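Monosaccharide-transporting ATPase (Actinobacillus succinogenes, PDB 5DTE) binds beta-D-allopyranose and is probably the periplasmic sugar-binding component of an ABC transporter. Local coordinates at residues A[153-159]-A[185-191]; A[216-220]-A[242-246]. One frame throughout, in Å; residues are numbered along the deposited sequence.

Interaction 1: A[153-159]-A[185-191]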
loop_
_atom_site.group_PDB
_atom_site.type_symbol
_atom_site.label_atom_id
_atom_site.label_comp_id
_atom_site.label_asym_id
_atom_site.label_seq_id
_atom_site.Cartn_x
_atom_site.Cartn_y
_atom_site.Cartn_z
ATOM N N ILE A 153 23.472 -3.760 1.159
ATOM C CA ILE A 153 24.355 -4.078 0.040
ATOM C C ILE A 153 25.673 -3.334 0.147
ATOM O O ILE A 153 26.453 -3.281 -0.802
ATOM C CB ILE A 153 23.711 -3.777 -1.320
ATOM C CG1 ILE A 153 23.438 -2.284 -1.492
ATOM C CG2 ILE A 153 22.457 -4.583 -1.474
ATOM C CD1 ILE A 153 23.461 -1.823 -2.963
ATOM N N GLY A 154 25.922 -2.767 1.317
ATOM C CA GLY A 154 27.247 -2.287 1.654
ATOM C C GLY A 154 27.486 -0.820 1.394
ATOM O O GLY A 154 28.614 -0.440 1.080
ATOM N N LYS A 155 26.441 0.001 1.533
ATOM C CA LYS A 155 26.507 1.435 1.226
ATOM C C LYS A 155 26.986 1.729 -0.224
ATOM O O LYS A 155 27.347 2.867 -0.549
ATOM C CB LYS A 155 27.420 2.138 2.246
ATOM C CG LYS A 155 26.963 1.979 3.711
ATOM C CD LYS A 155 28.061 2.349 4.715
ATOM C CE LYS A 155 27.478 2.858 6.047
ATOM N NZ LYS A 155 27.923 2.072 7.249
ATOM N N LYS A 156 26.955 0.706 -1.090
ATOM C CA LYS A 156 27.611 0.756 -2.401
ATOM C C LYS A 156 27.003 -0.243 -3.383
ATOM O O LYS A 156 26.621 -1.354 -2.993
ATOM C CB LYS A 156 29.109 0.480 -2.245
ATOM C CG LYS A 156 29.935 0.617 -3.518
ATOM C CD LYS A 156 31.444 0.533 -3.261
ATOM C CE LYS A 156 32.225 0.449 -4.572
ATOM N NZ LYS A 156 32.036 1.649 -5.472
ATOM N N GLY A 157 26.919 0.144 -4.655
ATOM C CA GLY A 157 26.396 -0.751 -5.666
ATOM C C GLY A 157 25.521 -0.034 -6.663
ATOM O O GLY A 157 25.512 1.197 -6.713
ATOM N N ASN A 158 24.795 -0.796 -7.473
ATOM C CA ASN A 158 23.817 -0.199 -8.383
ATOM C C ASN A 158 22.444 -0.769 -8.093
ATOM O O ASN A 158 22.280 -1.987 -8.040
ATOM C CB ASN A 158 24.191 -0.432 -9.854
ATOM C CG ASN A 158 25.596 0.040 -10.180
ATOM O OD1 ASN A 158 25.838 1.240 -10.308
ATOM N ND2 ASN A 158 26.531 -0.904 -10.324
ATOM N N VAL A 159 21.464 0.109 -7.898
ATOM C CA VAL A 159 20.110 -0.319 -7.547
ATOM C C VAL A 159 19.116 -0.112 -8.679
ATOM O O VAL A 159 19.270 0.804 -9.503
ATOM C CB VAL A 159 19.573 0.434 -6.307
ATOM C CG1 VAL A 159 20.298 -0.006 -5.032
ATOM C CG2 VAL A 159 19.688 1.930 -6.514
ATOM N N TYR A 185 23.695 7.922 -0.314
ATOM C CA TYR A 185 24.800 7.005 -0.564
ATOM C C TYR A 185 25.383 7.236 -1.950
ATOM O O TYR A 185 24.958 6.584 -2.912
ATOM C CB TYR A 185 24.330 5.556 -0.409
ATOM C CG TYR A 185 23.811 5.253 0.978
ATOM C CD1 TYR A 185 24.637 4.669 1.934
ATOM C CD2 TYR A 185 22.504 5.577 1.342
ATOM C CE1 TYR A 185 24.178 4.398 3.209
ATOM C CE2 TYR A 185 22.035 5.313 2.618
ATOM C CZ TYR A 185 22.883 4.725 3.547
ATOM O OH TYR A 185 22.434 4.454 4.814
ATOM N N PRO A 186 26.350 8.178 -2.060
ATOM C CA PRO A 186 26.985 8.559 -3.329
ATOM C C PRO A 186 27.597 7.380 -4.076
ATOM O O PRO A 186 27.884 7.510 -5.263
ATOM C CB PRO A 186 28.071 9.549 -2.894
ATOM C CG PRO A 186 27.528 10.169 -1.675
ATOM C CD PRO A 186 26.817 9.039 -0.958
ATOM N N ASP A 187 27.787 6.254 -3.393
ATOM C CA ASP A 187 28.314 5.052 -4.030
ATOM C C ASP A 187 27.196 4.103 -4.424
ATOM O O ASP A 187 27.454 2.984 -4.882
ATOM C CB ASP A 187 29.300 4.333 -3.114
ATOM C CG ASP A 187 30.724 4.791 -3.319
ATOM O OD1 ASP A 187 30.971 5.542 -4.282
ATOM O OD2 ASP A 187 31.600 4.381 -2.529
ATOM N N ILE A 188 25.954 4.541 -4.221
ATOM C CA ILE A 188 24.817 3.839 -4.802
ATOM C C ILE A 188 24.157 4.704 -5.859
ATOM O O ILE A 188 23.835 5.880 -5.622
ATOM C CB ILE A 188 23.759 3.427 -3.771
ATOM C CG1 ILE A 188 24.356 2.461 -2.731
ATOM C CG2 ILE A 188 22.593 2.788 -4.499
ATOM C CD1 ILE A 188 23.348 1.829 -1.747
ATOM N N LYS A 189 23.987 4.104 -7.034
ATOM C CA LYS A 189 23.338 4.747 -8.158
ATOM C C LYS A 189 22.097 3.972 -8.609
ATOM O O LYS A 189 22.157 2.762 -8.889
ATOM C CB LYS A 189 24.306 4.884 -9.333
ATOM C CG LYS A 189 23.659 5.523 -10.542
ATOM C CD LYS A 189 24.643 5.781 -11.650
ATOM C CE LYS A 189 24.114 6.856 -12.584
ATOM N NZ LYS A 189 25.005 7.014 -13.760
ATOM N N ILE A 190 20.970 4.676 -8.669
ATOM C CA ILE A 190 19.782 4.165 -9.336
ATOM C C ILE A 190 20.083 4.001 -10.822
ATOM O O ILE A 190 20.281 4.983 -11.517
ATOM C CB ILE A 190 18.570 5.111 -9.133
ATOM C CG1 ILE A 190 18.121 5.091 -7.668
ATOM C CG2 ILE A 190 17.405 4.717 -10.033
ATOM C CD1 ILE A 190 18.565 6.277 -6.882
ATOM N N VAL A 191 20.147 2.764 -11.312
ATOM C CA VAL A 191 20.456 2.564 -12.728
ATOM C C VAL A 191 19.269 2.054 -13.524
ATOM O O VAL A 191 19.289 2.079 -14.741
ATOM C CB VAL A 191 21.627 1.582 -12.945
ATOM C CG1 VAL A 191 22.863 2.054 -12.206
ATOM C CG2 VAL A 191 21.230 0.171 -12.522
#
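The Tyr185 ring meets Lys155 with its edge: CG of the lysine lies close to the ring plane, 3.7 Å from Tyr185 CE1, while the phenol hydroxyl is hydrogen-bonded to Glu151 OE1 of helix 138-152. The second flat group, the amide of Asn158, touches methyl CG1 of Val191 with its OD1 (3.6 Å), and its ND2 is spent on Asn216 O. Tyr185 precedes, and Asn158 belongs to, a parallel strand pair: the two strands, 157-163 and 188-195, of a beta-alpha-beta unit in one lobe of a sugar-binding protein, 188-195 being at the edge of its parallel sheet. Evidence for the register comes from three bridges, Gly157 with Ile188, Asn158 with Lys189 and Val159 with Ile190, and from four backbone bonds. Gly157 N binds Asp187 O at 2.9 Å and Val159 N binds Lys189 O at the same length; the return bonds run from Lys189 N to Gly157 O (3.3 Å) and from Val191 N to Val159 O (2.8 Å). The axes of the short strand segments are turned 34° from each other. Before the strand, Gly154 completes a Schellman motif ending helix 138-152. Phe182 of helix 169-182 packs on Val159 and Ile190, and Ala150 of helix 138-152 on Ile188. There Val159, with chi1 at -70°, has CG2 between its own backbone N and carbonyl carbon, where that methyl meets both Ile188 CG2 (3.6 Å) and Ile190 CG1.

Interaction 2: A[216-220]-A[242-246]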
loop_
_atom_site.group_PDB
_atom_site.type_symbol
_atom_site.label_atom_id
_atom_site.label_comp_id
_atom_site.label_asym_id
_atom_site.label_seq_id
_atom_site.Cartn_x
_atom_site.Cartn_y
_atom_site.Cartn_z
ATOM N N ASN A 216 25.617 -5.389 -13.246
ATOM C CA ASN A 216 26.211 -4.821 -12.053
ATOM C C ASN A 216 25.141 -4.331 -11.101
ATOM O O ASN A 216 25.368 -3.432 -10.287
ATOM C CB ASN A 216 27.170 -3.693 -12.420
ATOM C CG ASN A 216 28.412 -4.203 -13.128
ATOM O OD1 ASN A 216 28.783 -5.370 -12.987
ATOM N ND2 ASN A 216 29.071 -3.325 -13.877
ATOM N N ILE A 217 23.971 -4.943 -11.206
ATOM C CA ILE A 217 22.909 -4.690 -10.256
ATOM C C ILE A 217 22.997 -5.678 -9.096
ATOM O O ILE A 217 23.096 -6.887 -9.319
ATOM C CB ILE A 217 21.550 -4.781 -10.926
ATOM C CG1 ILE A 217 21.366 -3.584 -11.846
ATOM C CG2 ILE A 217 20.455 -4.805 -9.893
ATOM C CD1 ILE A 217 19.982 -3.502 -12.424
ATOM N N ASN A 218 22.976 -5.150 -7.870
ATOM C CA ASN A 218 23.167 -5.957 -6.661
ATOM C C ASN A 218 22.076 -5.723 -5.615
ATOM O O ASN A 218 22.129 -6.293 -4.521
ATOM C CB ASN A 218 24.554 -5.688 -6.031
ATOM C CG ASN A 218 24.691 -4.275 -5.410
ATOM O OD1 ASN A 218 23.974 -3.336 -5.760
ATOM N ND2 ASN A 218 25.639 -4.135 -4.489
ATOM N N GLY A 219 21.093 -4.890 -5.964
ATOM C CA GLY A 219 20.000 -4.533 -5.067
ATOM C C GLY A 219 18.723 -4.090 -5.778
ATOM O O GLY A 219 18.770 -3.284 -6.716
ATOM N N ILE A 220 17.577 -4.611 -5.336
ATOM C CA ILE A 220 16.294 -4.266 -5.956
ATOM C C ILE A 220 15.243 -3.733 -4.986
ATOM O O ILE A 220 14.759 -4.439 -4.096
ATOM C CB ILE A 220 15.667 -5.460 -6.685
ATOM C CG1 ILE A 220 16.581 -5.946 -7.812
ATOM C CG2 ILE A 220 14.322 -5.054 -7.242
ATOM C CD1 ILE A 220 16.094 -7.180 -8.464
ATOM N N GLY A 242 21.446 -14.393 -3.367
ATOM C CA GLY A 242 22.492 -13.981 -2.445
ATOM C C GLY A 242 23.359 -12.849 -2.967
ATOM O O GLY A 242 24.049 -12.183 -2.188
ATOM N N LYS A 243 23.306 -12.617 -4.277
ATOM C CA LYS A 243 24.169 -11.648 -4.941
ATOM C C LYS A 243 23.410 -10.365 -5.260
ATOM O O LYS A 243 24.006 -9.318 -5.485
ATOM C CB LYS A 243 24.768 -12.259 -6.210
ATOM C CG LYS A 243 26.105 -12.981 -5.981
ATOM C CD LYS A 243 26.195 -14.347 -6.639
ATOM C CE LYS A 243 27.475 -15.061 -6.187
ATOM N NZ LYS A 243 27.952 -16.165 -7.113
ATOM N N VAL A 244 22.087 -10.449 -5.271
ATOM C CA VAL A 244 21.248 -9.253 -5.358
ATOM C C VAL A 244 20.223 -9.286 -4.229
ATOM O O VAL A 244 19.499 -10.271 -4.054
ATOM C CB VAL A 244 20.509 -9.124 -6.728
ATOM C CG1 VAL A 244 19.701 -7.846 -6.769
ATOM C CG2 VAL A 244 21.482 -9.163 -7.892
ATOM N N LEU A 245 20.170 -8.215 -3.454
ATOM C CA LEU A 245 19.247 -8.154 -2.332
ATOM C C LEU A 245 18.009 -7.335 -2.691
ATOM O O LEU A 245 18.099 -6.281 -3.316
ATOM C CB LEU A 245 19.941 -7.577 -1.101
ATOM C CG LEU A 245 21.297 -8.214 -0.800
ATOM C CD1 LEU A 245 21.942 -7.587 0.447
ATOM C CD2 LEU A 245 21.144 -9.719 -0.668
ATOM N N VAL A 246 16.852 -7.837 -2.281
ATOM C CA VAL A 246 15.570 -7.278 -2.676
ATOM C C VAL A 246 14.836 -6.754 -1.431
ATOM O O VAL A 246 14.896 -7.375 -0.367
ATOM C CB VAL A 246 14.742 -8.359 -3.442
ATOM C CG1 VAL A 246 13.349 -7.867 -3.857
ATOM C CG2 VAL A 246 15.537 -8.853 -4.654
#
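Two backbone hydrogen bonds join Asn218-Ile220 to Leu245, one through its N and one through its O. Leu245 N donates to Asn218 O at 2.9 Å, and Leu245 O accepts from Ile220 N at 2.7 Å. CA-H...O contacts accompany them, including Val246 CA to Ile220 O at 3.3 Å. Apolar contacts form on the side of Ile220. Val244 has CG1 anti to its backbone N (chi1 -178°), which lays that methyl by Gly219 N and 3.8 Å from Ile220 CG1, the two side chains meeting at a slant. Ile220 and Val246 instead run side by side in the same direction, with Ile220 CB 4.0 Å from Val246 CG2; Val235 and Val232 of helix 225-237 cover this face. Leu245 lies on the other face, where it touches Leu149 and Ala152 of helix 138-152. The bridges Gly219 with Leu245 and Ile220 with Val246 are both parallel, and helix 225-237 lies between the strands in sequence: this is the beta-alpha-beta crossover from which the lobes of periplasmic binding proteins are built.

How the interactions relate
Helix 138-152 leads into 153-159, and interaction 1 closes the loop through helix 169-182 when the chain returns at 185-191. Only after helix 200-213 does interaction 2 open at 216-220; it closes across helix 225-237 at 242-246. The two are therefore in series, neither nested nor crossed. Their centres lie 10 Å apart because strands 157-163 and 219-222 are neighbours in a four-strand parallel sheet, where Asn158 O and Asn218 N, 3.2 Å apart, probably form a hydrogen bond. Both contacts lie at the N-terminal ends of the strands, whereas the sugar-pocket residues Asn224 and Asp250 follow the C-terminal ends of strands 219-222 and 245-247.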